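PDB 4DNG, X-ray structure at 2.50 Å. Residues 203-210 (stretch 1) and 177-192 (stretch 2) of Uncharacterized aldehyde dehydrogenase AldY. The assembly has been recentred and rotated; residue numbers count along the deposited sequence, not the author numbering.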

ATOM      1  N   VAL A 203     -15.029 -15.322  13.145  1.00 66.93           N
ATOM      2  CA  VAL A 203     -14.020 -14.244  13.195  1.00 66.41           C
ATOM      3  C   VAL A 203     -12.596 -14.738  12.865  1.00 66.34           C
ATOM      4  O   VAL A 203     -11.819 -13.996  12.261  1.00 66.23           O
ATOM      5  CB  VAL A 203     -14.039 -13.457  14.527  1.00 62.74           C
ATOM      6  CG1 VAL A 203     -12.890 -12.462  14.577  1.00 60.57           C
ATOM      7  CG2 VAL A 203     -15.353 -12.716  14.686  1.00 63.61           C
ATOM      8  N   LEU A 204     -12.266 -15.968  13.273  1.00 62.48           N
ATOM      9  CA  LEU A 204     -11.028 -16.642  12.856  1.00 59.37           C
ATOM     10  C   LEU A 204     -11.293 -17.959  12.136  1.00 62.18           C
ATOM     11  O   LEU A 204     -11.764 -18.922  12.735  1.00 62.59           O
ATOM     12  CB  LEU A 204     -10.107 -16.923  14.041  1.00 58.38           C
ATOM     13  CG  LEU A 204      -8.843 -17.697  13.643  1.00 55.13           C
ATOM     14  CD1 LEU A 204      -8.099 -16.946  12.542  1.00 50.62           C
ATOM     15  CD2 LEU A 204      -7.921 -17.973  14.829  1.00 51.63           C
ATOM     16  N   ASN A 205     -10.942 -18.014  10.859  1.00 59.51           N
ATOM     17  CA  ASN A 205     -11.101 -19.230  10.107  1.00 57.80           C
ATOM     18  C   ASN A 205      -9.747 -19.751   9.653  1.00 57.39           C
ATOM     19  O   ASN A 205      -8.958 -18.997   9.077  1.00 57.99           O
ATOM     20  CB  ASN A 205     -12.038 -18.967   8.935  1.00 59.38           C
ATOM     21  CG  ASN A 205     -13.395 -18.449   9.391  1.00 60.82           C
ATOM     22  OD1 ASN A 205     -14.269 -19.225   9.789  1.00 63.40           O
ATOM     23  ND2 ASN A 205     -13.564 -17.131   9.371  1.00 60.62           N
ATOM     24  N   VAL A 206      -9.469 -21.025   9.947  1.00 51.93           N
ATOM     25  CA  VAL A 206      -8.199 -21.634   9.586  1.00 51.28           C
ATOM     26  C   VAL A 206      -8.400 -22.762   8.577  1.00 56.65           C
ATOM     27  O   VAL A 206      -9.020 -23.781   8.883  1.00 59.28           O
ATOM     28  CB  VAL A 206      -7.426 -22.165  10.814  1.00 53.84           C
ATOM     29  CG1 VAL A 206      -6.192 -22.927  10.359  1.00 52.45           C
ATOM     30  CG2 VAL A 206      -7.033 -21.035  11.766  1.00 52.70           C
ATOM     31  N   MET A 207      -7.843 -22.567   7.385  1.00 53.52           N
ATOM     32  CA  MET A 207      -7.996 -23.472   6.260  1.00 51.55           C
ATOM     33  C   MET A 207      -6.861 -24.463   6.137  1.00 58.83           C
ATOM     34  O   MET A 207      -5.692 -24.077   6.009  1.00 59.55           O
ATOM     35  CB  MET A 207      -8.032 -22.654   4.980  1.00 49.72           C
ATOM     36  CG  MET A 207      -9.115 -21.589   5.044  1.00 53.23           C
ATOM     37  SD  MET A 207     -10.733 -22.392   5.083  1.00 62.19           S
ATOM     38  CE  MET A 207     -11.596 -21.081   5.922  1.00 60.52           C
ATOM     39  N   LEU A 208      -7.210 -25.742   6.186  1.00 60.49           N
ATOM     40  CA  LEU A 208      -6.251 -26.805   5.921  1.00 60.34           C
ATOM     41  C   LEU A 208      -6.464 -27.277   4.501  1.00 56.04           C
ATOM     42  O   LEU A 208      -7.465 -27.908   4.179  1.00 62.92           O
ATOM     43  CB  LEU A 208      -6.411 -27.948   6.924  1.00 59.73           C
ATOM     44  CG  LEU A 208      -5.460 -27.850   8.111  1.00 63.99           C
ATOM     45  CD1 LEU A 208      -5.608 -26.521   8.827  1.00 66.51           C
ATOM     46  CD2 LEU A 208      -5.683 -29.008   9.079  1.00 61.58           C
ATOM     47  N   THR A 209      -5.540 -26.925   3.638  1.00 54.42           N
ATOM     48  CA  THR A 209      -5.718 -27.160   2.238  1.00 54.55           C
ATOM     49  C   THR A 209      -4.406 -26.988   1.524  1.00 51.56           C
ATOM     50  O   THR A 209      -3.361 -26.885   2.157  1.00 54.12           O
ATOM     51  CB  THR A 209      -6.801 -26.230   1.661  1.00 58.89           C
ATOM     52  OG1 THR A 209      -6.984 -26.525   0.273  1.00 65.47           O
ATOM     53  CG2 THR A 209      -6.400 -24.770   1.853  1.00 56.91           C
ATOM     54  N   ASP A 210      -4.439 -26.987   0.199  1.00 55.93           N
ATOM     55  CA  ASP A 210      -3.219 -26.742  -0.553  1.00 53.77           C
ATOM     56  C   ASP A 210      -3.575 -25.998  -1.822  1.00 57.48           C
ATOM     57  O   ASP A 210      -4.753 -25.822  -2.158  1.00 58.27           O
ATOM     58  CB  ASP A 210      -2.409 -28.045  -0.796  1.00 52.44           C
ATOM     59  CG  ASP A 210      -3.093 -29.018  -1.756  1.00 64.77           C
ATOM     60  OD1 ASP A 210      -4.246 -28.758  -2.156  1.00 72.67           O
ATOM     61  OD2 ASP A 210      -2.479 -30.053  -2.124  1.00 70.60           O
TER
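Stretch 2 (177-192) KPDIQTAISGGTIIAK

Packing of residues 177-192 of the aldehyde dehydrogenase AldY on the short strand 204-206 and the loop that follows it. Stretch 2 begins extended at Lys177, passes through a 3-10 segment at Ile180 and Gln181, and then enters a helix that runs through Lys192 and beyond. Near its start the helix contains a wider pi-type turn at 184-188, where Thr188 N bonds to Ala183 O (2.8 Å) and Ile189 N to Ile184 O (3.0 Å). It runs roughly against the strand: the two directions differ by 145° (signed crossing angle -145°), and the axes approach to 8.7 Å. As a result Leu204 lies near the later part of the helix and Leu208 near its start.

Apolar side chains make a series of contacts; the two stretches together bury 567 Å². Leu204 and Val206 point toward the helix, while Asn205 between them points away, the alternation expected of a strand. Leu204 CD2 lies 4.0 Å from Ile190 CG2 and Val206 CG2 lies 3.9 Å from Ala191 CB. Val206 CG1 reaches Gly187 CA at 3.7 Å, a close approach that depends on the bare glycine, since a CB there would clash with this methyl. Leu208 starts sideways, but its end comes nearer, placing CG 3.8 Å from Ala183 CB and 4.0 Å from Ile180 CD1; its CD1 is 4.0 Å from Thr188 CG2.

Polar atoms and the Lys177 chain add contacts along Met207 to Asp210. Met207 O sits 3.4 Å from Pro178 CD, and Thr209 O 3.6 Å from Ile180 CB. The aliphatic part of Lys177 spans the loop, with CG 3.9 Å from Met207 O and CE 4.0 Å from Thr209 CG2.

No hydrogen bond joins the stretches. Lys177 NZ donates a hydrogen bond to Pro178 O (3.2 Å), and Gln181 N donates one to Asp179 OD2 (2.8 Å), both within stretch 2.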

ATOM      1  N   LYS A 177      -4.530 -19.378   6.088  1.00 56.12           N
ATOM      2  CA  LYS A 177      -4.028 -20.601   5.465  1.00 61.69           C
ATOM      3  C   LYS A 177      -2.541 -20.864   5.722  1.00 59.71           C
ATOM      4  O   LYS A 177      -1.687 -20.206   5.117  1.00 56.90           O
ATOM      5  CB  LYS A 177      -4.269 -20.606   3.955  1.00 63.30           C
ATOM      6  CG  LYS A 177      -3.870 -21.940   3.320  1.00 57.97           C
ATOM      7  CD  LYS A 177      -3.556 -21.789   1.843  1.00 61.65           C
ATOM      8  CE  LYS A 177      -2.871 -23.040   1.312  1.00 65.75           C
ATOM      9  NZ  LYS A 177      -1.494 -23.173   1.871  1.00 69.12           N
ATOM     10  N   PRO A 178      -2.227 -21.828   6.615  1.00 55.95           N
ATOM     11  CA  PRO A 178      -0.831 -22.170   6.861  1.00 46.64           C
ATOM     12  C   PRO A 178      -0.366 -23.102   5.794  1.00 47.73           C
ATOM     13  O   PRO A 178      -1.160 -23.603   5.031  1.00 51.36           O
ATOM     14  CB  PRO A 178      -0.882 -22.941   8.198  1.00 51.66           C
ATOM     15  CG  PRO A 178      -2.265 -23.509   8.271  1.00 55.92           C
ATOM     16  CD  PRO A 178      -3.138 -22.478   7.588  1.00 59.85           C
ATOM     17  N   ASP A 179       0.928 -23.333   5.721  1.00 50.60           N
ATOM     18  CA  ASP A 179       1.412 -24.384   4.882  1.00 50.75           C
ATOM     19  C   ASP A 179       0.875 -25.652   5.544  1.00 55.42           C
ATOM     20  O   ASP A 179       1.060 -25.863   6.765  1.00 58.59           O
ATOM     21  CB  ASP A 179       2.946 -24.361   4.880  1.00 52.67           C
ATOM     22  CG  ASP A 179       3.545 -25.384   3.961  1.00 58.13           C
ATOM     23  OD1 ASP A 179       4.454 -25.015   3.204  1.00 77.21           O
ATOM     24  OD2 ASP A 179       3.117 -26.557   3.974  1.00 63.58           O
ATOM     25  N   ILE A 180       0.217 -26.494   4.754  1.00 53.55           N
ATOM     26  CA  ILE A 180      -0.308 -27.753   5.275  1.00 52.90           C
ATOM     27  C   ILE A 180       0.759 -28.501   6.105  1.00 57.68           C
ATOM     28  O   ILE A 180       0.454 -29.023   7.182  1.00 59.48           O
ATOM     29  CB  ILE A 180      -0.932 -28.657   4.162  1.00 52.33           C
ATOM     30  CG1 ILE A 180      -1.653 -29.886   4.783  1.00 59.76           C
ATOM     31  CG2 ILE A 180       0.115 -29.127   3.142  1.00 49.89           C
ATOM     32  CD1 ILE A 180      -2.818 -29.544   5.699  1.00 58.34           C
ATOM     33  N   GLN A 181       2.014 -28.515   5.643  1.00 57.65           N
ATOM     34  CA  GLN A 181       3.054 -29.262   6.359  1.00 59.72           C
ATOM     35  C   GLN A 181       3.333 -28.727   7.756  1.00 63.85           C
ATOM     36  O   GLN A 181       3.946 -29.412   8.561  1.00 66.11           O
ATOM     37  CB  GLN A 181       4.343 -29.444   5.540  1.00 52.51           C
ATOM     38  CG  GLN A 181       4.277 -30.600   4.531  1.00 60.19           C
ATOM     39  CD  GLN A 181       3.901 -31.956   5.151  1.00 68.05           C
ATOM     40  OE1 GLN A 181       4.478 -32.412   6.160  1.00 72.22           O
ATOM     41  NE2 GLN A 181       2.922 -32.606   4.546  1.00 69.90           N
ATOM     42  N   THR A 182       2.882 -27.513   8.043  1.00 63.49           N
ATOM     43  CA  THR A 182       3.004 -26.960   9.395  1.00 63.28           C
ATOM     44  C   THR A 182       1.642 -26.383   9.849  1.00 64.78           C
ATOM     45  O   THR A 182       1.568 -25.316  10.466  1.00 72.24           O
ATOM     46  CB  THR A 182       4.104 -25.876   9.435  1.00 58.82           C
ATOM     47  OG1 THR A 182       3.898 -25.000   8.338  1.00 53.36           O
ATOM     48  CG2 THR A 182       5.506 -26.481   9.255  1.00 57.73           C
ATOM     49  N   ALA A 183       0.561 -27.094   9.542  1.00 54.63           N
ATOM     50  CA  ALA A 183      -0.775 -26.582   9.839  1.00 57.47           C
ATOM     51  C   ALA A 183      -1.127 -26.581  11.317  1.00 67.67           C
ATOM     52  O   ALA A 183      -2.002 -25.814  11.747  1.00 71.28           O
ATOM     53  CB  ALA A 183      -1.818 -27.359   9.070  1.00 62.33           C
ATOM     54  N   ILE A 184      -0.492 -27.467  12.086  1.00 66.50           N
ATOM     55  CA  ILE A 184      -0.804 -27.559  13.498  1.00 63.29           C
ATOM     56  C   ILE A 184      -0.241 -26.342  14.224  1.00 65.71           C
ATOM     57  O   ILE A 184      -0.959 -25.656  14.942  1.00 65.15           O
ATOM     58  CB  ILE A 184      -0.339 -28.881  14.139  1.00 62.56           C
ATOM     59  CG1 ILE A 184      -1.129 -30.046  13.548  1.00 64.65           C
ATOM     60  CG2 ILE A 184      -0.616 -28.880  15.632  1.00 59.01           C
ATOM     61  CD1 ILE A 184      -0.402 -31.360  13.599  1.00 69.30           C
ATOM     62  N   SER A 185       1.033 -26.053  14.000  1.00 66.88           N
ATOM     63  CA  SER A 185       1.659 -24.928  14.672  1.00 63.49           C
ATOM     64  C   SER A 185       1.361 -23.628  13.969  1.00 64.88           C
ATOM     65  O   SER A 185       1.302 -22.595  14.608  1.00 70.09           O
ATOM     66  CB  SER A 185       3.159 -25.131  14.816  1.00 58.32           C
ATOM     67  OG  SER A 185       3.655 -25.758  13.684  1.00 63.25           O
ATOM     68  N   GLY A 186       1.150 -23.682  12.657  1.00 60.92           N
ATOM     69  CA  GLY A 186       0.799 -22.490  11.907  1.00 53.64           C
ATOM     70  C   GLY A 186      -0.695 -22.168  11.852  1.00 58.41           C
ATOM     71  O   GLY A 186      -1.076 -21.110  11.354  1.00 72.62           O
ATOM     72  N   GLY A 187      -1.550 -23.051  12.352  1.00 54.70           N
ATOM     73  CA  GLY A 187      -2.999 -22.818  12.267  1.00 58.36           C
ATOM     74  C   GLY A 187      -3.856 -23.377  13.381  1.00 57.81           C
ATOM     75  O   GLY A 187      -4.527 -22.635  14.091  1.00 57.83           O
ATOM     76  N   THR A 188      -3.842 -24.690  13.550  1.00 60.90           N
ATOM     77  CA  THR A 188      -4.875 -25.313  14.399  1.00 66.70           C
ATOM     78  C   THR A 188      -4.745 -24.979  15.890  1.00 66.21           C
ATOM     79  O   THR A 188      -5.758 -24.761  16.572  1.00 67.04           O
ATOM     80  CB  THR A 188      -4.975 -26.838  14.204  1.00 72.84           C
ATOM     81  OG1 THR A 188      -3.685 -27.433  14.397  1.00 80.00           O
ATOM     82  CG2 THR A 188      -5.475 -27.162  12.807  1.00 71.89           C
ATOM     83  N   ILE A 189      -3.505 -24.937  16.382  1.00 58.93           N
ATOM     84  CA  ILE A 189      -3.240 -24.595  17.775  1.00 59.67           C
ATOM     85  C   ILE A 189      -3.748 -23.180  18.055  1.00 60.44           C
ATOM     86  O   ILE A 189      -4.387 -22.929  19.094  1.00 66.43           O
ATOM     87  CB  ILE A 189      -1.743 -24.726  18.128  1.00 57.45           C
ATOM     88  CG1 ILE A 189      -1.344 -26.188  18.190  1.00 61.22           C
ATOM     89  CG2 ILE A 189      -1.429 -24.078  19.469  1.00 60.72           C
ATOM     90  CD1 ILE A 189       0.159 -26.378  18.204  1.00 68.54           C
ATOM     91  N   ILE A 190      -3.492 -22.277  17.109  1.00 55.22           N
ATOM     92  CA  ILE A 190      -3.932 -20.895  17.212  1.00 56.60           C
ATOM     93  C   ILE A 190      -5.463 -20.859  17.243  1.00 60.97           C
ATOM     94  O   ILE A 190      -6.051 -20.207  18.115  1.00 63.55           O
ATOM     95  CB  ILE A 190      -3.369 -20.032  16.068  1.00 57.01           C
ATOM     96  CG1 ILE A 190      -1.943 -19.631  16.393  1.00 54.79           C
ATOM     97  CG2 ILE A 190      -4.199 -18.769  15.886  1.00 60.62           C
ATOM     98  CD1 ILE A 190      -1.125 -19.212  15.188  1.00 53.08           C
ATOM     99  N   ALA A 191      -6.100 -21.575  16.318  1.00 55.51           N
ATOM    100  CA  ALA A 191      -7.573 -21.706  16.343  1.00 59.36           C
ATOM    101  C   ALA A 191      -8.076 -22.254  17.678  1.00 65.30           C
ATOM    102  O   ALA A 191      -9.040 -21.733  18.260  1.00 71.93           O
ATOM    103  CB  ALA A 191      -8.072 -22.559  15.194  1.00 56.93           C
ATOM    104  N   LYS A 192      -7.409 -23.275  18.193  1.00 65.60           N
ATOM    105  CA  LYS A 192      -7.813 -23.818  19.493  1.00 72.18           C
ATOM    106  C   LYS A 192      -7.739 -22.754  20.612  1.00 74.61           C
ATOM    107  O   LYS A 192      -8.606 -22.674  21.483  1.00 75.37           O
ATOM    108  CB  LYS A 192      -6.984 -25.060  19.841  1.00 69.17           C
ATOM    109  CG  LYS A 192      -7.408 -25.755  21.123  1.00 78.60           C
ATOM    110  CD  LYS A 192      -8.503 -26.794  20.936  1.00 86.42           C
ATOM    111  CE  LYS A 192      -9.093 -27.221  22.287  1.00105.74           C
ATOM    112  NZ  LYS A 192      -8.118 -27.709  23.317  1.00106.31           N
TER